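Local coordinates for Non-reducing end alpha-L-arabinofuranosidase BoGH43B (Bacteroides ovatus, PDB 5JOZ), which hydrolyses terminal non-reducing alpha-L-arabinofuranoside residues from the branches of xyloglucan, converting its S units to X units during xyloglucan breakdown, at residues 401-406 with 434-439; 384-389 with 482-487. All blocks are in the same frame, centred on the assembly; numbering follows the deposited sequence.

Interaction 1. Residues 401-406 with 434-439; sequences LLITER and GEVILS
Arg-406 NH1 is the polar atom held best, by two backbone carbonyls: Glu-405 O at 2.8 Å within its own strand, and Glu-383 O, from just before 384-389 in the same chain. Glu-405 O lies close to the guanidinium plane, although NH1 sits well above the plane of that carbonyl, and the methyl CG2 of Thr-404 lies against one guanidinium face, toward its rim. All this happens on the far side of strand 401-406; the side chains that face 434-439 are apolar, though their methyls also touch backbone carbonyls. Leu-401 and Ile-403 point toward Val-436 and Leu-438. With CG anti to the backbone N (chi1 175°), Leu-401 slides alongside Leu-438, the two running in opposite directions, and its CD2 lies both 4.0 Å from Leu-438 CB and 3.3 Å from Ser-439 O. Leu-438 answers by laying CD1 3.4 Å from Leu-401 O. Ile-403 and Val-436 meet differently, tip to tip: chi1 of -61° sets Ile-403 CG1 beside the backbone N, and the extended end brings CD1 to 3.9 Å from Val-436 CB. The strand axes come no closer than 8.3 Å and run roughly antiparallel, at 153°, a face-to-face spacing between two sheets. Strand 397-406 belongs to one sheet, between 389-392 and 409-418; strand 436-442 belongs to the other, flanked by 370-377 and 446-453, whose Val-376, Phe-449 and Ile-451 extend the greasy layer.

Interaction 2. Residues 384-389 with 482-487; sequences NEEAGL and GMYASG
Gly-482, already within strand 480-486, offers its O to the CA-H of Leu-389, 3.3 Å from CA. Met-483 follows, its CG 4.0 Å from Leu-389 CD2, the two side chains lying side by side and pointing the same way. Tyr-484 forms a hydrogen-bonded pair with Gly-388, Gly-388 N to Tyr-484 O and Tyr-484 N to Gly-388 O, both 2.8 Å. Its ring, set by CG anti to the backbone N, stacks on Phe-352, while OH donates to a water at 2.6 Å that in turn donates to Glu-386 OE2. That carboxylate oxygen also takes Asn-488 ND2 and a salt bridge from Arg-415, which probably keep Glu-386 ionised. Ala-485 faces Ala-387 in a non-hydrogen-bonded pair, methyl to methyl at 3.9 Å. Ser-486 closes the next hydrogen-bonded pair, with Glu-386, and turns OG to Ile-350 O. At Gly-487 the strand is over: its O takes Asn-384 ND2 at 2.7 Å, nearly straight (160°) and on a lone pair, and Gly-487 O lies close to the amide plane of Asn-384. The whole is an antiparallel beta ladder inside a concanavalin A-like beta-sandwich, Met-483, Ala-485, Ala-387 and Leu-389 facing the other sheet and Tyr-484, Glu-386 and Ser-486 the opposite side.

In the fold
The two contacts have centres about 9 Å apart in the C-terminal concanavalin A-like domain, away from the catalytic residues. Along the chain, interaction 1 is nested inside the loop closed by interaction 2, the order being 384-389, 401-406, 434-439, 482-487. Within one sheet, 384-389 runs between 482-487 and 401-406, tied to the latter by Leu-401 N to Leu-389 O and by Thr-404 OG1 to Glu-385 O. Interaction 2 thus joins neighbours edge to edge, whereas interaction 1 crosses to the second sheet. Leu-438 links them, its CD1 packing on Gly-388 CA, so lateral pairing and sheet-on-sheet packing meet in one sandwich interior.

Interaction 1. Residues 401-406 with 434-439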
loop_
_atom_site.group_PDB
_atom_site.type_symbol
_atom_site.label_atom_id
_atom_site.label_comp_id
_atom_site.label_asym_id
_atom_site.label_seq_id
_atom_site.Cartn_x
_atom_site.Cartn_y
_atom_site.Cartn_z
ATOM N N LEU A 401 -13.156 8.064 16.283
ATOM C CA LEU A 401 -12.979 8.526 17.656
ATOM C C LEU A 401 -12.841 10.050 17.624
ATOM O O LEU A 401 -11.734 10.577 17.465
ATOM C CB LEU A 401 -11.776 7.851 18.311
ATOM C CG LEU A 401 -11.400 8.339 19.711
ATOM C CD1 LEU A 401 -12.552 8.155 20.677
ATOM C CD2 LEU A 401 -10.151 7.629 20.198
ATOM N N LEU A 402 -13.973 10.748 17.775
ATOM C CA LEU A 402 -14.049 12.193 17.519
ATOM C C LEU A 402 -14.495 13.029 18.705
ATOM O O LEU A 402 -15.225 12.556 19.573
ATOM C CB LEU A 402 -15.007 12.463 16.363
ATOM C CG LEU A 402 -14.785 11.637 15.092
ATOM C CD1 LEU A 402 -15.873 11.919 14.067
ATOM C CD2 LEU A 402 -13.409 11.891 14.497
ATOM N N ILE A 403 -14.035 14.282 18.709
ATOM C CA ILE A 403 -14.511 15.327 19.588
ATOM C C ILE A 403 -15.550 16.103 18.807
ATOM O O ILE A 403 -15.280 16.527 17.674
ATOM C CB ILE A 403 -13.394 16.316 19.977
ATOM C CG1 ILE A 403 -12.278 15.591 20.716
ATOM C CG2 ILE A 403 -13.956 17.468 20.830
ATOM C CD1 ILE A 403 -11.028 16.414 20.873
ATOM N N THR A 404 -16.715 16.304 19.426
ATOM C CA THR A 404 -17.844 17.037 18.825
ATOM C C THR A 404 -18.681 17.707 19.938
ATOM O O THR A 404 -18.267 17.710 21.110
ATOM C CB THR A 404 -18.713 16.091 17.954
ATOM O OG1 THR A 404 -19.743 16.832 17.289
ATOM C CG2 THR A 404 -19.344 14.996 18.782
ATOM N N GLU A 405 -19.837 18.265 19.573
ATOM C CA GLU A 405 -20.742 18.927 20.517
ATOM C C GLU A 405 -22.085 18.204 20.465
ATOM O O GLU A 405 -22.638 17.990 19.391
ATOM C CB GLU A 405 -20.899 20.414 20.163
ATOM C CG GLU A 405 -21.505 21.295 21.262
ATOM C CD GLU A 405 -20.506 21.750 22.331
ATOM O OE1 GLU A 405 -20.944 22.391 23.309
ATOM O OE2 GLU A 405 -19.284 21.484 22.213
ATOM N N ARG A 406 -22.589 17.806 21.626
ATOM C CA ARG A 406 -23.872 17.135 21.731
ATOM C C ARG A 406 -24.658 17.785 22.843
ATOM O O ARG A 406 -24.205 17.818 23.979
ATOM C CB ARG A 406 -23.675 15.643 22.033
ATOM C CG ARG A 406 -23.167 14.812 20.861
ATOM C CD ARG A 406 -24.229 14.644 19.772
ATOM N NE ARG A 406 -23.733 13.981 18.562
ATOM C CZ ARG A 406 -23.082 14.564 17.553
ATOM N NH1 ARG A 406 -22.778 15.856 17.565
ATOM N NH2 ARG A 406 -22.717 13.835 16.511
ATOM N N GLY A 434 -9.686 22.840 26.570
ATOM C CA GLY A 434 -8.447 22.173 26.976
ATOM C C GLY A 434 -8.102 20.974 26.111
ATOM O O GLY A 434 -8.939 20.435 25.372
ATOM N N GLU A 435 -6.854 20.550 26.239
ATOM C CA GLU A 435 -6.277 19.525 25.374
ATOM C C GLU A 435 -6.869 18.152 25.680
ATOM O O GLU A 435 -7.213 17.860 26.817
ATOM C CB GLU A 435 -4.749 19.509 25.545
ATOM C CG GLU A 435 -4.066 20.798 25.082
ATOM C CD GLU A 435 -3.769 20.846 23.583
ATOM O OE1 GLU A 435 -3.327 21.912 23.109
ATOM O OE2 GLU A 435 -3.947 19.834 22.870
ATOM N N VAL A 436 -7.012 17.325 24.649
ATOM C CA VAL A 436 -7.559 15.975 24.800
ATOM C C VAL A 436 -6.612 14.996 24.128
ATOM O O VAL A 436 -6.150 15.229 23.008
ATOM C CB VAL A 436 -8.976 15.839 24.196
ATOM C CG1 VAL A 436 -9.558 14.447 24.448
ATOM C CG2 VAL A 436 -9.896 16.892 24.774
ATOM N N ILE A 437 -6.299 13.915 24.834
ATOM C CA ILE A 437 -5.511 12.840 24.274
ATOM C C ILE A 437 -6.496 11.785 23.857
ATOM O O ILE A 437 -7.208 11.238 24.700
ATOM C CB ILE A 437 -4.517 12.242 25.283
ATOM C CG1 ILE A 437 -3.502 13.310 25.707
ATOM C CG2 ILE A 437 -3.829 11.018 24.668
ATOM C CD1 ILE A 437 -2.555 12.872 26.808
ATOM N N LEU A 438 -6.543 11.526 22.551
ATOM C CA LEU A 438 -7.364 10.476 21.980
ATOM C C LEU A 438 -6.460 9.317 21.692
ATOM O O LEU A 438 -5.361 9.506 21.190
ATOM C CB LEU A 438 -8.011 10.943 20.686
ATOM C CG LEU A 438 -9.014 12.080 20.783
ATOM C CD1 LEU A 438 -9.515 12.382 19.387
ATOM C CD2 LEU A 438 -10.180 11.760 21.704
ATOM N N SER A 439 -6.938 8.115 21.973
ATOM C CA SER A 439 -6.087 6.937 21.981
ATOM C C SER A 439 -6.826 5.730 21.375
ATOM O O SER A 439 -8.008 5.514 21.646
ATOM C CB SER A 439 -5.634 6.678 23.419
ATOM O OG SER A 439 -4.375 6.052 23.462
#

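Interaction 2. Residues 384-389 with 482-487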
loop_
_atom_site.group_PDB
_atom_site.type_symbol
_atom_site.label_atom_id
_atom_site.label_comp_id
_atom_site.label_asym_id
_atom_site.label_seq_id
_atom_site.Cartn_x
_atom_site.Cartn_y
_atom_site.Cartn_z
ATOM N N ASN A 384 -22.656 19.339 14.024
ATOM C CA ASN A 384 -22.045 18.775 12.796
ATOM C C ASN A 384 -20.498 18.760 12.747
ATOM O O ASN A 384 -19.919 18.169 11.834
ATOM C CB ASN A 384 -22.610 19.447 11.510
ATOM C CG ASN A 384 -22.435 20.979 11.478
ATOM O OD1 ASN A 384 -23.186 21.710 12.123
ATOM N ND2 ASN A 384 -21.483 21.464 10.686
ATOM N N GLU A 385 -19.846 19.389 13.723
ATOM C CA GLU A 385 -18.406 19.631 13.696
ATOM C C GLU A 385 -17.698 18.601 14.543
ATOM O O GLU A 385 -18.097 18.323 15.691
ATOM C CB GLU A 385 -18.089 21.026 14.224
ATOM C CG GLU A 385 -18.679 22.135 13.372
ATOM C CD GLU A 385 -18.226 23.516 13.798
ATOM O OE1 GLU A 385 -17.987 23.728 15.003
ATOM O OE2 GLU A 385 -18.123 24.400 12.919
ATOM N N GLU A 386 -16.648 18.026 13.968
ATOM C CA GLU A 386 -15.940 16.940 14.611
ATOM C C GLU A 386 -14.501 16.832 14.134
ATOM O O GLU A 386 -14.156 17.253 13.026
ATOM C CB GLU A 386 -16.706 15.620 14.408
ATOM C CG GLU A 386 -16.943 15.264 12.948
ATOM C CD GLU A 386 -17.991 14.180 12.726
ATOM O OE1 GLU A 386 -18.935 14.038 13.549
ATOM O OE2 GLU A 386 -17.877 13.485 11.691
ATOM N N ALA A 387 -13.666 16.290 15.007
ATOM C CA ALA A 387 -12.273 16.035 14.696
ATOM C C ALA A 387 -11.702 15.048 15.702
ATOM O O ALA A 387 -12.126 15.010 16.866
ATOM C CB ALA A 387 -11.465 17.325 14.715
ATOM N N GLY A 388 -10.738 14.254 15.254
ATOM C CA GLY A 388 -10.138 13.241 16.093
ATOM C C GLY A 388 -9.386 12.232 15.269
ATOM O O GLY A 388 -8.731 12.604 14.293
ATOM N N LEU A 389 -9.492 10.960 15.667
ATOM C CA LEU A 389 -8.826 9.846 15.006
ATOM C C LEU A 389 -9.824 8.910 14.362
ATOM O O LEU A 389 -10.936 8.740 14.855
ATOM C CB LEU A 389 -7.970 9.056 15.991
ATOM C CG LEU A 389 -6.915 9.853 16.750
ATOM C CD1 LEU A 389 -6.120 8.937 17.656
ATOM C CD2 LEU A 389 -6.004 10.641 15.811
ATOM N N GLY A 482 -5.702 7.420 11.188
ATOM C CA GLY A 482 -5.392 8.800 10.863
ATOM C C GLY A 482 -6.147 9.885 11.603
ATOM O O GLY A 482 -7.213 9.657 12.167
ATOM N N MET A 483 -5.567 11.079 11.559
ATOM C CA MET A 483 -6.179 12.307 12.072
ATOM C C MET A 483 -7.249 12.749 11.084
ATOM O O MET A 483 -7.106 12.549 9.875
ATOM C CB MET A 483 -5.124 13.402 12.241
ATOM C CG MET A 483 -4.048 13.031 13.246
ATOM S SD MET A 483 -2.568 14.043 13.192
ATOM C CE MET A 483 -1.823 13.471 11.669
ATOM N N TYR A 484 -8.313 13.342 11.603
ATOM C CA TYR A 484 -9.498 13.641 10.803
ATOM C C TYR A 484 -10.244 14.853 11.350
ATOM O O TYR A 484 -10.333 15.026 12.564
ATOM C CB TYR A 484 -10.424 12.425 10.802
ATOM C CG TYR A 484 -11.699 12.583 10.015
ATOM C CD1 TYR A 484 -11.665 12.716 8.633
ATOM C CD2 TYR A 484 -12.955 12.567 10.648
ATOM C CE1 TYR A 484 -12.834 12.831 7.892
ATOM C CE2 TYR A 484 -14.133 12.685 9.914
ATOM C CZ TYR A 484 -14.062 12.819 8.535
ATOM O OH TYR A 484 -15.199 12.949 7.772
ATOM N N ALA A 485 -10.768 15.671 10.434
ATOM C CA ALA A 485 -11.686 16.754 10.741
ATOM C C ALA A 485 -12.756 16.890 9.640
ATOM O O ALA A 485 -12.445 16.822 8.463
ATOM C CB ALA A 485 -10.912 18.054 10.874
ATOM N N SER A 486 -14.007 17.102 10.027
ATOM C CA SER A 486 -15.080 17.355 9.068
ATOM C C SER A 486 -16.240 18.105 9.721
ATOM O O SER A 486 -16.601 17.828 10.867
ATOM C CB SER A 486 -15.581 16.033 8.477
ATOM O OG SER A 486 -16.706 16.222 7.632
ATOM N N GLY A 487 -16.824 19.047 8.985
ATOM C CA GLY A 487 -18.047 19.708 9.412
ATOM C C GLY A 487 -19.309 19.176 8.759
ATOM O O GLY A 487 -20.370 19.744 8.957
HETATM O O HOH W 1 -17.522 12.842 8.982
#